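Hypothetical protein ylbA (Escherichia coli, PDB 1RC6) catalyses the manganese-dependent hydrolysis of (S)-ureidoglycine to (S)-ureidoglycolate and ammonia, the second stereospecific hydrolytic step of allantoin degradation. Local coordinates at residues A[51-54]-A[59-62]; A[95-100]-A[110-115]; A[16-21]-A[221-226]. All blocks are in the same frame, centred on the assembly; numbering follows the deposited sequence.

Contact 1: A[51-54]-A[59-62]; sequences STPK and FVDY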
loop_
_atom_site.group_PDB
_atom_site.type_symbol
_atom_site.label_atom_id
_atom_site.label_comp_id
_atom_site.label_asym_id
_atom_site.label_seq_id
_atom_site.Cartn_x
_atom_site.Cartn_y
_atom_site.Cartn_z
ATOM N N SER A 51 0.740 -8.383 -3.421
ATOM C CA SER A 51 0.721 -9.450 -2.434
ATOM C C SER A 51 -0.620 -10.202 -2.453
ATOM O O SER A 51 -1.673 -9.626 -2.737
ATOM C CB SER A 51 0.972 -8.872 -1.041
ATOM O OG SER A 51 2.255 -8.267 -0.965
ATOM N N THR A 52 -0.572 -11.498 -2.160
ATOM C CA THR A 52 -1.768 -12.344 -2.106
ATOM C C THR A 52 -1.434 -13.467 -1.140
ATOM O O THR A 52 -0.269 -13.680 -0.824
ATOM C CB THR A 52 -2.096 -12.995 -3.464
ATOM O OG1 THR A 52 -1.058 -13.918 -3.807
ATOM C CG2 THR A 52 -2.206 -11.951 -4.566
ATOM N N PRO A 53 -2.446 -14.194 -0.650
ATOM C CA PRO A 53 -2.185 -15.293 0.281
ATOM C C PRO A 53 -1.218 -16.309 -0.305
ATOM O O PRO A 53 -0.420 -16.905 0.413
ATOM C CB PRO A 53 -3.570 -15.884 0.501
ATOM C CG PRO A 53 -4.427 -14.672 0.476
ATOM C CD PRO A 53 -3.892 -13.934 -0.745
ATOM N N LYS A 54 -1.290 -16.495 -1.619
ATOM C CA LYS A 54 -0.429 -17.446 -2.293
ATOM C C LYS A 54 1.024 -17.039 -2.135
ATOM O O LYS A 54 1.932 -17.820 -2.403
ATOM C CB LYS A 54 -0.802 -17.543 -3.772
ATOM C CG LYS A 54 -0.382 -18.861 -4.391
ATOM C CD LYS A 54 -1.184 -19.194 -5.639
ATOM C CE LYS A 54 -0.961 -20.646 -6.064
ATOM N NZ LYS A 54 0.468 -20.955 -6.375
ATOM N N PHE A 59 -3.480 -10.623 3.171
ATOM C CA PHE A 59 -4.173 -9.510 2.541
ATOM C C PHE A 59 -3.884 -9.563 1.059
ATOM O O PHE A 59 -3.091 -10.390 0.604
ATOM C CB PHE A 59 -3.672 -8.172 3.089
ATOM C CG PHE A 59 -2.175 -7.968 2.950
ATOM C CD1 PHE A 59 -1.299 -8.396 3.948
ATOM C CD2 PHE A 59 -1.642 -7.344 1.822
ATOM C CE1 PHE A 59 0.079 -8.202 3.827
ATOM C CE2 PHE A 59 -0.266 -7.150 1.691
ATOM C CZ PHE A 59 0.592 -7.581 2.698
ATOM N N VAL A 60 -4.541 -8.702 0.297
ATOM C CA VAL A 60 -4.291 -8.626 -1.133
ATOM C C VAL A 60 -4.166 -7.155 -1.401
ATOM O O VAL A 60 -5.029 -6.397 -0.975
ATOM C CB VAL A 60 -5.458 -9.135 -1.978
ATOM C CG1 VAL A 60 -5.070 -9.072 -3.438
ATOM C CG2 VAL A 60 -5.841 -10.551 -1.579
ATOM N N ASP A 61 -3.097 -6.727 -2.060
ATOM C CA ASP A 61 -2.975 -5.308 -2.362
ATOM C C ASP A 61 -2.731 -5.119 -3.847
ATOM O O ASP A 61 -2.356 -6.066 -4.544
ATOM C CB ASP A 61 -1.908 -4.633 -1.493
ATOM C CG ASP A 61 -0.582 -5.338 -1.528
ATOM O OD1 ASP A 61 0.297 -4.929 -0.742
ATOM O OD2 ASP A 61 -0.412 -6.289 -2.331
ATOM N N TYR A 62 -2.992 -3.912 -4.343
ATOM C CA TYR A 62 -2.864 -3.646 -5.767
ATOM C C TYR A 62 -2.246 -2.311 -6.101
ATOM O O TYR A 62 -2.162 -1.403 -5.275
ATOM C CB TYR A 62 -4.235 -3.628 -6.457
ATOM C CG TYR A 62 -5.269 -4.621 -5.992
ATOM C CD1 TYR A 62 -5.699 -4.652 -4.663
ATOM C CD2 TYR A 62 -5.839 -5.518 -6.891
ATOM C CE1 TYR A 62 -6.676 -5.566 -4.240
ATOM C CE2 TYR A 62 -6.816 -6.432 -6.481
ATOM C CZ TYR A 62 -7.227 -6.448 -5.161
ATOM O OH TYR A 62 -8.190 -7.351 -4.786
#
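Ser51 is held to Asp61 through both its backbone N and its carbonyl O. The N of Ser51 hydrogen-bonds to OD2 of Asp61 (2.6 Å), nearly in line with that oxygen's C-O bond, while the serine O accepts a weak bond from the backbone N of Asp61 (3.3 Å) and a CA-H...O contact from Val60. Asp61 can reach back because its CG lies between its own N and carbonyl carbon (chi1 52°), which turns the carboxylate onto the serine. Ser51 CB then packs obliquely against the Phe59 ring, 3.5 Å from CE2. OG of Ser51 and OD1 of Asp61 both hydrogen-bond to the hydroxyl of Tyr227, so the polar ends of this tight, buried half have partners. The other half is looser and nearer solvent: Thr52 comes nearest Val60 with CG2 to CG1 at 4.2 Å, its CA points a C-H at the carbonyl O of Phe59, and the exposed Pro53 rests its CD on CG2 of Val60 (4.0 Å). The contact lies in the first part of strand 60-67; strand 127-135 flanks it, with Tyr132 stacked on Phe59, and Tyr227 and Phe229 of strand 227-230 approach from the sheet of the C-terminal cupin domain.

Contact 2: A[95-100]-A[110-115]; sequences KAEGKT and YCPPGS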
loop_
_atom_site.group_PDB
_atom_site.type_symbol
_atom_site.label_atom_id
_atom_site.label_comp_id
_atom_site.label_asym_id
_atom_site.label_seq_id
_atom_site.Cartn_x
_atom_site.Cartn_y
_atom_site.Cartn_z
ATOM N N LYS A 95 -16.058 7.064 -3.651
ATOM C CA LYS A 95 -17.373 7.083 -3.049
ATOM C C LYS A 95 -17.579 5.889 -2.138
ATOM O O LYS A 95 -17.249 4.760 -2.486
ATOM C CB LYS A 95 -18.449 7.114 -4.133
ATOM C CG LYS A 95 -18.466 8.401 -4.941
ATOM C CD LYS A 95 -19.656 8.464 -5.900
ATOM C CE LYS A 95 -19.787 9.853 -6.509
ATOM N NZ LYS A 95 -21.065 10.016 -7.241
ATOM N N ALA A 96 -18.122 6.160 -0.957
ATOM C CA ALA A 96 -18.403 5.126 0.038
ATOM C C ALA A 96 -19.328 5.681 1.119
ATOM O O ALA A 96 -19.323 6.884 1.398
ATOM C CB ALA A 96 -17.103 4.619 0.675
ATOM N N GLU A 97 -20.114 4.790 1.717
ATOM C CA GLU A 97 -21.050 5.157 2.764
ATOM C C GLU A 97 -21.815 6.442 2.413
ATOM O O GLU A 97 -21.937 7.360 3.229
ATOM C CB GLU A 97 -20.307 5.311 4.095
ATOM C CG GLU A 97 -19.542 4.055 4.491
ATOM C CD GLU A 97 -19.121 4.042 5.943
ATOM O OE1 GLU A 97 -18.685 5.087 6.456
ATOM O OE2 GLU A 97 -19.205 2.976 6.574
ATOM N N GLY A 98 -22.309 6.497 1.180
ATOM C CA GLY A 98 -23.073 7.637 0.726
ATOM C C GLY A 98 -22.341 8.946 0.564
ATOM O O GLY A 98 -22.950 9.918 0.125
ATOM N N LYS A 99 -21.060 9.011 0.903
ATOM C CA LYS A 99 -20.344 10.274 0.755
ATOM C C LYS A 99 -19.490 10.264 -0.498
ATOM O O LYS A 99 -19.398 9.251 -1.189
ATOM C CB LYS A 99 -19.465 10.536 1.971
ATOM C CG LYS A 99 -20.175 10.362 3.298
ATOM C CD LYS A 99 -19.195 10.505 4.439
ATOM C CE LYS A 99 -19.724 9.875 5.716
ATOM N NZ LYS A 99 -18.667 9.879 6.780
ATOM N N THR A 100 -18.866 11.401 -0.788
ATOM C CA THR A 100 -18.004 11.549 -1.961
ATOM C C THR A 100 -16.711 12.217 -1.534
ATOM O O THR A 100 -16.734 13.137 -0.733
ATOM C CB THR A 100 -18.656 12.434 -3.049
ATOM O OG1 THR A 100 -19.740 11.728 -3.658
ATOM C CG2 THR A 100 -17.643 12.799 -4.121
ATOM N N TYR A 110 -10.178 4.940 3.795
ATOM C CA TYR A 110 -10.326 3.642 4.439
ATOM C C TYR A 110 -11.813 3.333 4.584
ATOM O O TYR A 110 -12.607 4.207 4.914
ATOM C CB TYR A 110 -9.673 3.626 5.831
ATOM C CG TYR A 110 -10.085 2.413 6.645
ATOM C CD1 TYR A 110 -11.291 2.392 7.333
ATOM C CD2 TYR A 110 -9.326 1.238 6.626
ATOM C CE1 TYR A 110 -11.746 1.235 7.968
ATOM C CE2 TYR A 110 -9.769 0.080 7.259
ATOM C CZ TYR A 110 -10.985 0.085 7.923
ATOM O OH TYR A 110 -11.457 -1.062 8.514
ATOM N N CYS A 111 -12.188 2.089 4.339
ATOM C CA CYS A 111 -13.577 1.674 4.479
ATOM C C CYS A 111 -13.703 0.464 5.395
ATOM O O CYS A 111 -13.050 -0.559 5.180
ATOM C CB CYS A 111 -14.187 1.307 3.125
ATOM S SG CYS A 111 -14.490 2.696 2.014
ATOM N N PRO A 112 -14.546 0.567 6.437
ATOM C CA PRO A 112 -14.719 -0.566 7.347
ATOM C C PRO A 112 -15.380 -1.677 6.556
ATOM O O PRO A 112 -15.815 -1.467 5.433
ATOM C CB PRO A 112 -15.635 -0.004 8.429
ATOM C CG PRO A 112 -16.475 0.983 7.660
ATOM C CD PRO A 112 -15.421 1.688 6.830
ATOM N N PRO A 113 -15.463 -2.875 7.137
ATOM C CA PRO A 113 -16.077 -4.038 6.488
ATOM C C PRO A 113 -17.472 -3.744 5.975
ATOM O O PRO A 113 -18.256 -3.086 6.647
ATOM C CB PRO A 113 -16.114 -5.074 7.597
ATOM C CG PRO A 113 -14.955 -4.700 8.438
ATOM C CD PRO A 113 -15.033 -3.207 8.503
ATOM N N GLY A 114 -17.772 -4.231 4.778
ATOM C CA GLY A 114 -19.091 -4.035 4.209
ATOM C C GLY A 114 -19.300 -2.797 3.361
ATOM O O GLY A 114 -20.010 -2.856 2.351
ATOM N N SER A 115 -18.700 -1.676 3.755
ATOM C CA SER A 115 -18.867 -0.449 2.999
ATOM C C SER A 115 -18.116 -0.437 1.681
ATOM O O SER A 115 -16.997 0.056 1.608
ATOM C CB SER A 115 -18.445 0.754 3.833
ATOM O OG SER A 115 -19.297 0.912 4.947
#
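Glu97 stretches to Ser115 because its CG stands anti to its carbonyl carbon (chi1 -57°) and the chain runs extended beyond CG, with chi2 at -164°. Ser115 turns its OG toward the glutamate by setting it beside its own backbone N. The serine hydroxyl donates to the carboxylate, OG to OE2 of Glu97 at 2.6 Å. It comes from the anti side of that oxygen, 20° out of the carboxylate plane. The carbon chains lie close behind the bond, with CG of Glu97 3.5 Å from CB of Ser115. Pro112 approaches the glutamate from the opposite direction and sets its ring CG 3.6 Å from OE2, so the same oxygen is bonded by the hydroxyl and touched by the proline ring. Glu97 itself is exposed, and its side chain also touches Leu146.

Deeper in, Ala96 points its methyl at Cys111, CB to SG at 3.5 Å. This small apolar contact is buried; Met117 also packs on the cysteine. The polar link thus lies toward the surface, and the apolar one beneath it.

Both partners are presented by tight turns. Ala96 to Lys99 form a type I' turn, closed by a 2.8 Å bond from Lys99 N to Ala96 O, with Glu97 and Gly98 at its corners in positive-phi conformations. Pro112 to Ser115 form a type II turn with Gly114 at its third position and a weak closing bond from Ser115 N to Pro112 O. The type I' turn joins strands 91-96 and 99-104 in a beta hairpin with a two-residue loop, and its end is fastened here to the turn that leaves strand 107-111, joining two sheets of the N-terminal cupin beta-barrel.

Contact 3: A[16-21]-A[221-226]; sequences ANRAIV and PVKKGD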
loop_
_atom_site.group_PDB
_atom_site.type_symbol
_atom_site.label_atom_id
_atom_site.label_comp_id
_atom_site.label_asym_id
_atom_site.label_seq_id
_atom_site.Cartn_x
_atom_site.Cartn_y
_atom_site.Cartn_z
ATOM N N ALA A 16 18.094 -3.298 -13.872
ATOM C CA ALA A 16 17.135 -4.167 -14.560
ATOM C C ALA A 16 17.171 -5.591 -13.997
ATOM O O ALA A 16 18.248 -6.148 -13.774
ATOM C CB ALA A 16 17.429 -4.193 -16.060
ATOM N N ASN A 17 15.987 -6.162 -13.768
ATOM C CA ASN A 17 15.844 -7.520 -13.241
ATOM C C ASN A 17 16.227 -7.658 -11.771
ATOM O O ASN A 17 17.289 -8.189 -11.450
ATOM C CB ASN A 17 16.687 -8.514 -14.050
ATOM C CG ASN A 17 16.414 -8.441 -15.533
ATOM O OD1 ASN A 17 15.261 -8.489 -15.967
ATOM N ND2 ASN A 17 17.477 -8.338 -16.326
ATOM N N ARG A 18 15.365 -7.190 -10.877
ATOM C CA ARG A 18 15.643 -7.301 -9.450
ATOM C C ARG A 18 14.550 -8.103 -8.730
ATOM O O ARG A 18 14.701 -8.482 -7.564
ATOM C CB ARG A 18 15.797 -5.907 -8.839
ATOM C CG ARG A 18 17.089 -5.227 -9.252
ATOM C CD ARG A 18 17.221 -3.825 -8.684
ATOM N NE ARG A 18 16.271 -2.889 -9.280
ATOM C CZ ARG A 18 15.141 -2.490 -8.704
ATOM N NH1 ARG A 18 14.807 -2.940 -7.498
ATOM N NH2 ARG A 18 14.339 -1.643 -9.339
ATOM N N ALA A 19 13.464 -8.380 -9.450
ATOM C CA ALA A 19 12.334 -9.138 -8.916
ATOM C C ALA A 19 12.760 -10.480 -8.309
ATOM O O ALA A 19 12.946 -11.461 -9.023
ATOM C CB ALA A 19 11.294 -9.364 -10.022
ATOM N N ILE A 20 12.902 -10.514 -6.987
ATOM C CA ILE A 20 13.295 -11.724 -6.281
ATOM C C ILE A 20 12.183 -12.177 -5.351
ATOM O O ILE A 20 11.384 -11.363 -4.898
ATOM C CB ILE A 20 14.556 -11.482 -5.439
ATOM C CG1 ILE A 20 14.816 -12.684 -4.522
ATOM C CG2 ILE A 20 14.393 -10.217 -4.609
ATOM C CD1 ILE A 20 15.013 -14.008 -5.263
ATOM N N VAL A 21 12.143 -13.471 -5.057
ATOM C CA VAL A 21 11.121 -14.025 -4.177
ATOM C C VAL A 21 11.668 -15.047 -3.186
ATOM O O VAL A 21 12.603 -15.782 -3.495
ATOM C CB VAL A 21 10.003 -14.687 -5.005
ATOM C CG1 VAL A 21 9.066 -15.484 -4.099
ATOM C CG2 VAL A 21 9.226 -13.613 -5.758
ATOM N N PRO A 221 19.118 -2.645 -4.305
ATOM C CA PRO A 221 18.727 -1.258 -4.550
ATOM C C PRO A 221 17.210 -1.228 -4.742
ATOM O O PRO A 221 16.631 -2.084 -5.418
ATOM C CB PRO A 221 19.511 -0.886 -5.813
ATOM C CG PRO A 221 19.769 -2.215 -6.482
ATOM C CD PRO A 221 20.053 -3.138 -5.327
ATOM N N VAL A 222 16.569 -0.257 -4.112
ATOM C CA VAL A 222 15.131 -0.125 -4.194
ATOM C C VAL A 222 14.817 1.259 -4.726
ATOM O O VAL A 222 15.583 2.196 -4.509
ATOM C CB VAL A 222 14.521 -0.308 -2.809
ATOM C CG1 VAL A 222 13.075 0.081 -2.824
ATOM C CG2 VAL A 222 14.662 -1.747 -2.382
ATOM N N LYS A 223 13.703 1.401 -5.428
ATOM C CA LYS A 223 13.374 2.707 -5.960
ATOM C C LYS A 223 11.902 2.913 -6.231
ATOM O O LYS A 223 11.114 1.975 -6.226
ATOM C CB LYS A 223 14.164 2.956 -7.240
ATOM C CG LYS A 223 13.745 2.083 -8.413
ATOM C CD LYS A 223 14.794 2.130 -9.523
ATOM C CE LYS A 223 14.281 1.525 -10.818
ATOM N NZ LYS A 223 13.219 2.374 -11.416
ATOM N N LYS A 224 11.549 4.167 -6.464
ATOM C CA LYS A 224 10.182 4.554 -6.756
ATOM C C LYS A 224 9.570 3.559 -7.728
ATOM O O LYS A 224 10.166 3.252 -8.757
ATOM C CB LYS A 224 10.183 5.958 -7.347
ATOM C CG LYS A 224 8.865 6.454 -7.877
ATOM C CD LYS A 224 8.928 7.973 -8.001
ATOM C CE LYS A 224 7.755 8.535 -8.777
ATOM N NZ LYS A 224 7.820 8.155 -10.221
ATOM N N GLY A 225 8.393 3.042 -7.386
ATOM C CA GLY A 225 7.723 2.081 -8.243
ATOM C C GLY A 225 7.878 0.636 -7.793
ATOM O O GLY A 225 7.093 -0.229 -8.183
ATOM N N ASP A 226 8.890 0.361 -6.981
ATOM C CA ASP A 226 9.122 -0.992 -6.488
ATOM C C ASP A 226 8.135 -1.349 -5.386
ATOM O O ASP A 226 7.613 -0.471 -4.695
ATOM C CB ASP A 226 10.537 -1.128 -5.921
ATOM C CG ASP A 226 11.609 -1.168 -6.996
ATOM O OD1 ASP A 226 12.803 -1.232 -6.624
ATOM O OD2 ASP A 226 11.265 -1.139 -8.205
#
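Arg18 and Asp226 form a salt bridge in which one carboxylate oxygen does most of the work. NH1 of Arg18 donates to OD1 of Asp226 at 2.8 Å, with the oxygen close to the guanidinium plane. NH2 adds two weak bonds, to OD1 (3.1 Å) and to OD2 (3.3 Å). The two flat groups are not coplanar: their planes lie 37° apart, and NH1 comes to OD1 from above the carboxylate plane. From the opposite face of that plane the backbone N of Lys223 also donates to OD1 (3.0 Å), so this oxygen is held between the arginine and the main chain. That second bond, with the type II turn from Lys223 to Asp226 closed by Asp226 N to Lys223 O (2.8 Å), probably steadies the carboxylate.

The arginine chain bends at chi3 (-69°) to turn its head onto the aspartate, and NE hydrogen-bonds to the carbonyl O of Leu15, which limits the rotation of the guanidinium. Replacing Arg18 with an alanine would probably leave the buried Asp226 carboxylate without its cationic mate and the Pro221 ring without the aliphatic chain beside it.

Beyond the salt bridge the aliphatic parts add packing. CD of Arg18 lies 3.7 Å from CG of Pro221, the two side chains slanting across each other, and CE of Lys223 comes within 3.5 Å of Arg18 NH2, obliquely to the guanidinium. The lysine NZ stays 4.7 Å from NH2, so the two like charges do not touch. Leu15 packs on both Pro221 and Lys223. The arrangement is that of an N-terminal arm pinned by a salt bridge to the turn between strands 219-223 and 227-230 of the C-terminal cupin barrel.

Along the chain, contacts 1 and 2 follow one another, and both are nested inside the long loop that contact 3 closes. Contacts 1 and 2 have centres 21 Å apart and reach the same six-stranded sheet, through strands 60-67 and 107-111. Contact 3 belongs to the other cupin barrel; its centre lies 18 Å from that of contact 1 and 33 Å from that of contact 2, on the opposite side of the chain's centre from contact 2. Contact 1 lies roughly between them, off the joining line, with Phe59 about 7 Å, side chain to side chain, from His202, a probable manganese ligand. The layout is bicupin, the N-terminal segment adding strands 20-21 and 26-29 to the second barrel's sheet.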